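Long-range contact in geranyl diphosphate synthase small subunit (Antirrhinum majus, PDB 3QKC), which probably serves as the non-catalytic partner of a heterodimeric prenyltransferase that joins isopentenyl and dimethylallyl diphosphate into geranyl diphosphate: residues 146-160 with 174-186. Residues are numbered along the deposited sequence; the frame is centred on the assembly and turned at random.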
loop_
_atom_site.group_PDB
_atom_site.type_symbol
_atom_site.label_atom_id
_atom_site.label_comp_id
_atom_site.label_asym_id
_atom_site.label_seq_id
_atom_site.Cartn_x
_atom_site.Cartn_y
_atom_site.Cartn_z
ATOM N N ARG A 146 -8.278 -0.760 -3.702
ATOM C CA ARG A 146 -9.471 -1.572 -3.493
ATOM C C ARG A 146 -9.155 -3.060 -3.689
ATOM O O ARG A 146 -9.700 -3.916 -3.000
ATOM C CB ARG A 146 -10.569 -1.117 -4.466
ATOM C CG ARG A 146 -11.964 -1.641 -4.159
ATOM C CD ARG A 146 -13.042 -1.146 -5.158
ATOM N NE ARG A 146 -12.962 -1.739 -6.506
ATOM C CZ ARG A 146 -13.265 -3.005 -6.814
ATOM N NH1 ARG A 146 -13.640 -3.858 -5.862
ATOM N NH2 ARG A 146 -13.173 -3.433 -8.076
ATOM N N VAL A 147 -8.259 -3.360 -4.619
ATOM C CA VAL A 147 -7.926 -4.745 -4.935
ATOM C C VAL A 147 -7.073 -5.419 -3.852
ATOM O O VAL A 147 -7.209 -6.611 -3.577
ATOM C CB VAL A 147 -7.258 -4.875 -6.330
ATOM C CG1 VAL A 147 -5.810 -4.398 -6.309
ATOM C CG2 VAL A 147 -7.332 -6.308 -6.808
ATOM N N MET A 148 -6.206 -4.640 -3.229
ATOM C CA MET A 148 -5.240 -5.203 -2.294
ATOM C C MET A 148 -5.919 -5.515 -0.962
ATOM O O MET A 148 -5.553 -6.477 -0.299
ATOM C CB MET A 148 -4.057 -4.238 -2.135
ATOM C CG MET A 148 -2.792 -4.790 -1.465
ATOM S SD MET A 148 -1.983 -6.224 -2.265
ATOM C CE MET A 148 -2.648 -7.500 -1.127
ATOM N N GLY A 149 -6.947 -4.744 -0.605
ATOM C CA GLY A 149 -7.497 -4.788 0.758
ATOM C C GLY A 149 -8.759 -5.574 1.058
ATOM O O GLY A 149 -8.962 -6.687 0.555
ATOM N N SER A 150 -9.597 -4.972 1.908
ATOM C CA SER A 150 -10.817 -5.579 2.461
ATOM C C SER A 150 -11.925 -5.877 1.448
ATOM O O SER A 150 -12.868 -6.624 1.748
ATOM C CB SER A 150 -11.395 -4.674 3.560
ATOM O OG SER A 150 -10.362 -4.003 4.274
ATOM N N GLU A 151 -11.831 -5.277 0.265
ATOM C CA GLU A 151 -12.809 -5.522 -0.780
ATOM C C GLU A 151 -12.293 -6.600 -1.697
ATOM O O GLU A 151 -13.046 -7.145 -2.500
ATOM C CB GLU A 151 -13.077 -4.252 -1.597
ATOM C CG GLU A 151 -13.699 -3.091 -0.806
ATOM C CD GLU A 151 -14.290 -2.012 -1.711
ATOM O OE1 GLU A 151 -14.193 -0.811 -1.365
ATOM O OE2 GLU A 151 -14.861 -2.360 -2.763
ATOM N N GLY A 152 -11.005 -6.919 -1.563
ATOM C CA GLY A 152 -10.336 -7.764 -2.526
ATOM C C GLY A 152 -9.499 -8.865 -1.933
ATOM O O GLY A 152 -10.006 -9.708 -1.193
ATOM N N ILE A 153 -8.206 -8.852 -2.264
ATOM C CA ILE A 153 -7.328 -9.994 -2.014
ATOM C C ILE A 153 -7.279 -10.453 -0.554
ATOM O O ILE A 153 -7.293 -11.645 -0.290
ATOM C CB ILE A 153 -5.896 -9.747 -2.537
ATOM C CG1 ILE A 153 -5.867 -9.812 -4.061
ATOM C CG2 ILE A 153 -4.922 -10.785 -1.982
ATOM C CD1 ILE A 153 -4.615 -9.225 -4.660
ATOM N N VAL A 154 -7.208 -9.501 0.374
ATOM C CA VAL A 154 -7.063 -9.799 1.799
ATOM C C VAL A 154 -8.382 -10.375 2.371
ATOM O O VAL A 154 -8.355 -11.227 3.260
ATOM C CB VAL A 154 -6.475 -8.558 2.582
ATOM C CG1 VAL A 154 -6.701 -8.664 4.054
ATOM C CG2 VAL A 154 -4.933 -8.401 2.293
ATOM N N GLU A 155 -9.519 -9.931 1.831
ATOM C CA GLU A 155 -10.819 -10.554 2.134
ATOM C C GLU A 155 -10.759 -12.033 1.716
ATOM O O GLU A 155 -11.072 -12.924 2.507
ATOM C CB GLU A 155 -11.968 -9.853 1.384
ATOM C CG GLU A 155 -13.175 -9.364 2.231
ATOM C CD GLU A 155 -13.902 -10.431 3.044
ATOM O OE1 GLU A 155 -15.126 -10.657 2.797
ATOM O OE2 GLU A 155 -13.272 -11.021 3.961
ATOM N N GLY A 156 -10.337 -12.276 0.474
ATOM C CA GLY A 156 -10.170 -13.626 -0.057
ATOM C C GLY A 156 -9.255 -14.485 0.790
ATOM O O GLY A 156 -9.613 -15.598 1.178
ATOM N N GLN A 157 -8.071 -13.967 1.101
ATOM C CA GLN A 157 -7.119 -14.728 1.901
ATOM C C GLN A 157 -7.690 -15.054 3.298
ATOM O O GLN A 157 -7.457 -16.145 3.823
ATOM C CB GLN A 157 -5.794 -13.988 2.029
ATOM C CG GLN A 157 -5.061 -13.663 0.714
ATOM C CD GLN A 157 -3.848 -12.786 0.974
ATOM O OE1 GLN A 157 -3.777 -12.113 1.996
ATOM N NE2 GLN A 157 -2.884 -12.811 0.070
ATOM N N TYR A 158 -8.431 -14.109 3.872
ATOM C CA TYR A 158 -9.121 -14.302 5.162
ATOM C C TYR A 158 -10.033 -15.536 5.117
ATOM O O TYR A 158 -9.936 -16.398 5.978
ATOM C CB TYR A 158 -9.885 -13.029 5.602
ATOM C CG TYR A 158 -10.615 -13.109 6.947
ATOM C CD1 TYR A 158 -11.966 -13.495 7.023
ATOM C CD2 TYR A 158 -9.964 -12.781 8.132
ATOM C CE1 TYR A 158 -12.639 -13.568 8.258
ATOM C CE2 TYR A 158 -10.610 -12.846 9.360
ATOM C CZ TYR A 158 -11.948 -13.239 9.424
ATOM O OH TYR A 158 -12.571 -13.293 10.649
ATOM N N HIS A 159 -10.891 -15.641 4.105
ATOM C CA HIS A 159 -11.799 -16.804 4.027
ATOM C C HIS A 159 -11.126 -18.077 3.527
ATOM O O HIS A 159 -11.632 -19.176 3.742
ATOM C CB HIS A 159 -13.040 -16.499 3.190
ATOM C CG HIS A 159 -13.859 -15.378 3.730
ATOM N ND1 HIS A 159 -14.666 -15.515 4.838
ATOM C CD2 HIS A 159 -13.990 -14.096 3.320
ATOM C CE1 HIS A 159 -15.264 -14.362 5.085
ATOM N NE2 HIS A 159 -14.869 -13.484 4.179
ATOM N N GLU A 160 -9.979 -17.915 2.873
ATOM C CA GLU A 160 -9.185 -19.031 2.375
ATOM C C GLU A 160 -8.594 -19.842 3.523
ATOM O O GLU A 160 -8.197 -20.998 3.347
ATOM C CB GLU A 160 -8.062 -18.499 1.485
ATOM C CG GLU A 160 -7.490 -19.512 0.517
ATOM C CD GLU A 160 -6.474 -18.913 -0.431
ATOM O OE1 GLU A 160 -6.202 -17.690 -0.362
ATOM O OE2 GLU A 160 -5.938 -19.679 -1.250
ATOM N N TYR A 174 -16.080 -17.968 -3.904
ATOM C CA TYR A 174 -15.993 -16.652 -3.271
ATOM C C TYR A 174 -14.544 -16.187 -3.135
ATOM O O TYR A 174 -14.244 -15.020 -3.374
ATOM C CB TYR A 174 -16.663 -16.626 -1.891
ATOM C CG TYR A 174 -16.633 -15.254 -1.229
ATOM C CD1 TYR A 174 -17.348 -14.188 -1.771
ATOM C CD2 TYR A 174 -15.872 -15.017 -0.079
ATOM C CE1 TYR A 174 -17.325 -12.925 -1.187
ATOM C CE2 TYR A 174 -15.845 -13.752 0.514
ATOM C CZ TYR A 174 -16.576 -12.709 -0.052
ATOM O OH TYR A 174 -16.572 -11.450 0.522
ATOM N N VAL A 175 -13.673 -17.101 -2.719
ATOM C CA VAL A 175 -12.251 -16.816 -2.595
ATOM C C VAL A 175 -11.642 -16.444 -3.957
ATOM O O VAL A 175 -10.855 -15.494 -4.038
ATOM C CB VAL A 175 -11.504 -17.982 -1.892
ATOM C CG1 VAL A 175 -9.993 -17.885 -2.105
ATOM C CG2 VAL A 175 -11.847 -18.008 -0.395
ATOM N N CYS A 176 -12.034 -17.160 -5.018
ATOM C CA CYS A 176 -11.563 -16.881 -6.379
ATOM C C CYS A 176 -12.016 -15.524 -6.895
ATOM O O CYS A 176 -11.246 -14.789 -7.523
ATOM C CB CYS A 176 -12.005 -17.974 -7.341
ATOM S SG CYS A 176 -11.119 -19.524 -7.107
ATOM N N LYS A 177 -13.271 -15.202 -6.614
ATOM C CA LYS A 177 -13.839 -13.912 -6.906
ATOM C C LYS A 177 -13.111 -12.784 -6.181
ATOM O O LYS A 177 -12.911 -11.709 -6.742
ATOM C CB LYS A 177 -15.327 -13.909 -6.524
ATOM C CG LYS A 177 -16.064 -12.649 -6.927
ATOM C CD LYS A 177 -17.545 -12.707 -6.551
ATOM C CE LYS A 177 -18.029 -11.348 -6.037
ATOM N NZ LYS A 177 -19.495 -11.393 -5.674
ATOM N N LYS A 178 -12.724 -13.016 -4.934
ATOM C CA LYS A 178 -12.101 -11.951 -4.157
ATOM C C LYS A 178 -10.618 -11.761 -4.497
ATOM O O LYS A 178 -10.096 -10.656 -4.397
ATOM C CB LYS A 178 -12.306 -12.161 -2.649
ATOM C CG LYS A 178 -13.360 -11.199 -2.016
ATOM C CD LYS A 178 -14.699 -11.180 -2.788
ATOM C CE LYS A 178 -15.584 -9.952 -2.432
ATOM N NZ LYS A 178 -15.162 -8.672 -3.119
ATOM N N LYS A 179 -9.957 -12.828 -4.907
ATOM C CA LYS A 179 -8.535 -12.749 -5.227
ATOM C C LYS A 179 -8.340 -12.538 -6.723
ATOM O O LYS A 179 -8.197 -11.405 -7.168
ATOM C CB LYS A 179 -7.802 -13.981 -4.694
ATOM C CG LYS A 179 -7.902 -14.118 -3.179
ATOM C CD LYS A 179 -7.269 -15.418 -2.691
ATOM C CE LYS A 179 -5.792 -15.478 -2.994
ATOM N NZ LYS A 179 -5.230 -16.853 -2.772
ATOM N N GLU A 180 -8.389 -13.603 -7.513
ATOM C CA GLU A 180 -8.185 -13.466 -8.962
ATOM C C GLU A 180 -9.270 -12.609 -9.602
ATOM O O GLU A 180 -9.001 -11.854 -10.531
ATOM C CB GLU A 180 -8.086 -14.833 -9.648
ATOM C CG GLU A 180 -6.826 -15.659 -9.285
ATOM C CD GLU A 180 -6.985 -16.498 -8.004
ATOM O OE1 GLU A 180 -7.973 -16.298 -7.256
ATOM O OE2 GLU A 180 -6.111 -17.365 -7.741
ATOM N N GLY A 181 -10.497 -12.707 -9.085
ATOM C CA GLY A 181 -11.598 -11.912 -9.597
ATOM C C GLY A 181 -11.368 -10.419 -9.454
ATOM O O GLY A 181 -11.457 -9.663 -10.428
ATOM N N THR A 182 -11.074 -9.982 -8.231
ATOM C CA THR A 182 -10.918 -8.550 -7.972
ATOM C C THR A 182 -9.678 -8.013 -8.669
ATOM O O THR A 182 -9.689 -6.880 -9.163
ATOM C CB THR A 182 -10.913 -8.236 -6.453
ATOM O OG1 THR A 182 -12.078 -8.823 -5.852
ATOM C CG2 THR A 182 -10.959 -6.733 -6.208
ATOM N N LEU A 183 -8.629 -8.826 -8.753
ATOM C CA LEU A 183 -7.415 -8.392 -9.469
ATOM C C LEU A 183 -7.694 -8.083 -10.939
ATOM O O LEU A 183 -7.277 -7.040 -11.435
ATOM C CB LEU A 183 -6.277 -9.390 -9.301
ATOM C CG LEU A 183 -4.813 -8.926 -9.298
ATOM C CD1 LEU A 183 -4.583 -7.623 -8.584
ATOM C CD2 LEU A 183 -3.972 -10.013 -8.660
ATOM N N HIS A 184 -8.436 -8.950 -11.629
ATOM C CA HIS A 184 -8.781 -8.677 -13.032
ATOM C C HIS A 184 -9.740 -7.467 -13.182
ATOM O O HIS A 184 -9.570 -6.629 -14.079
ATOM C CB HIS A 184 -9.365 -9.926 -13.686
ATOM C CG HIS A 184 -8.348 -10.984 -13.999
ATOM N ND1 HIS A 184 -7.697 -11.711 -13.024
ATOM C CD2 HIS A 184 -7.887 -11.450 -15.189
ATOM C CE1 HIS A 184 -6.877 -12.574 -13.601
ATOM N NE2 HIS A 184 -6.982 -12.443 -14.911
ATOM N N ALA A 185 -10.733 -7.394 -12.292
ATOM C CA ALA A 185 -11.686 -6.291 -12.277
ATOM C C ALA A 185 -10.953 -4.943 -12.202
ATOM O O ALA A 185 -11.200 -4.045 -13.005
ATOM C CB ALA A 185 -12.663 -6.454 -11.106
ATOM N N CYS A 186 -10.018 -4.846 -11.263
ATOM C CA CYS A 186 -9.179 -3.673 -11.077
ATOM C C CYS A 186 -8.321 -3.373 -12.301
ATOM O O CYS A 186 -8.239 -2.218 -12.762
ATOM C CB CYS A 186 -8.292 -3.876 -9.857
ATOM S SG CYS A 186 -6.980 -2.649 -9.698
#
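Tyr174 turns its ring edge toward the imidazole face of His159 in an offset edge-to-face pair, with planes at 71° and centroids 5.3 Å apart; Tyr174 CE2 comes to 3.4 Å from His159 CD2. Tyr158 CD1 lies over the centre of one imidazole face, and Glu155 OE1 sits in plane at the edges of both rings of the pair. That oxygen accepts a hydrogen bond from Tyr174 OH, 2.8 Å from Glu155 OE1 and above the carboxylate plane, and a weak one from His159 NE2. Near the other end of the contact, the Arg146 guanidinium has Ala185 CB at its edge.

Between these ends, Gly156 lets helix 153-160 and the 174-186 part of the facing helix close to an axis distance of 7.3 Å, nearly antiparallel at 158°. Lys179 fits as a knob among Ile153, Gly156, Gln157 and Glu160; a bend at chi3 (62°) swings its amine to Glu160, where Lys179 NZ meets Glu160 OE1 at 2.7 Å on its syn side, somewhat out of the carboxylate plane, in a salt bridge. Lys178 NZ donates to Glu151 O at 2.7 Å, tying the turn before helix 153-160 to the facing helix. On the last turn of helix 134-148, Val147 CG2, anti to the backbone N, presses tightly against Leu183, 3.4 Å from its CA, while Val147 CB meets Cys186 CB.

The contact is buried packing in the all-helical prenyltransferase-type fold: helix 169-195 runs back along helix 153-160 and the end of helix 134-148. Helix 68-85 covers Ile153 and Leu183 and supplies Glu85, which hydrogen-bonds Gln157; helix 199-219 flanks Arg146 and Ala185, and Val33 of the second subunit packs on Val154.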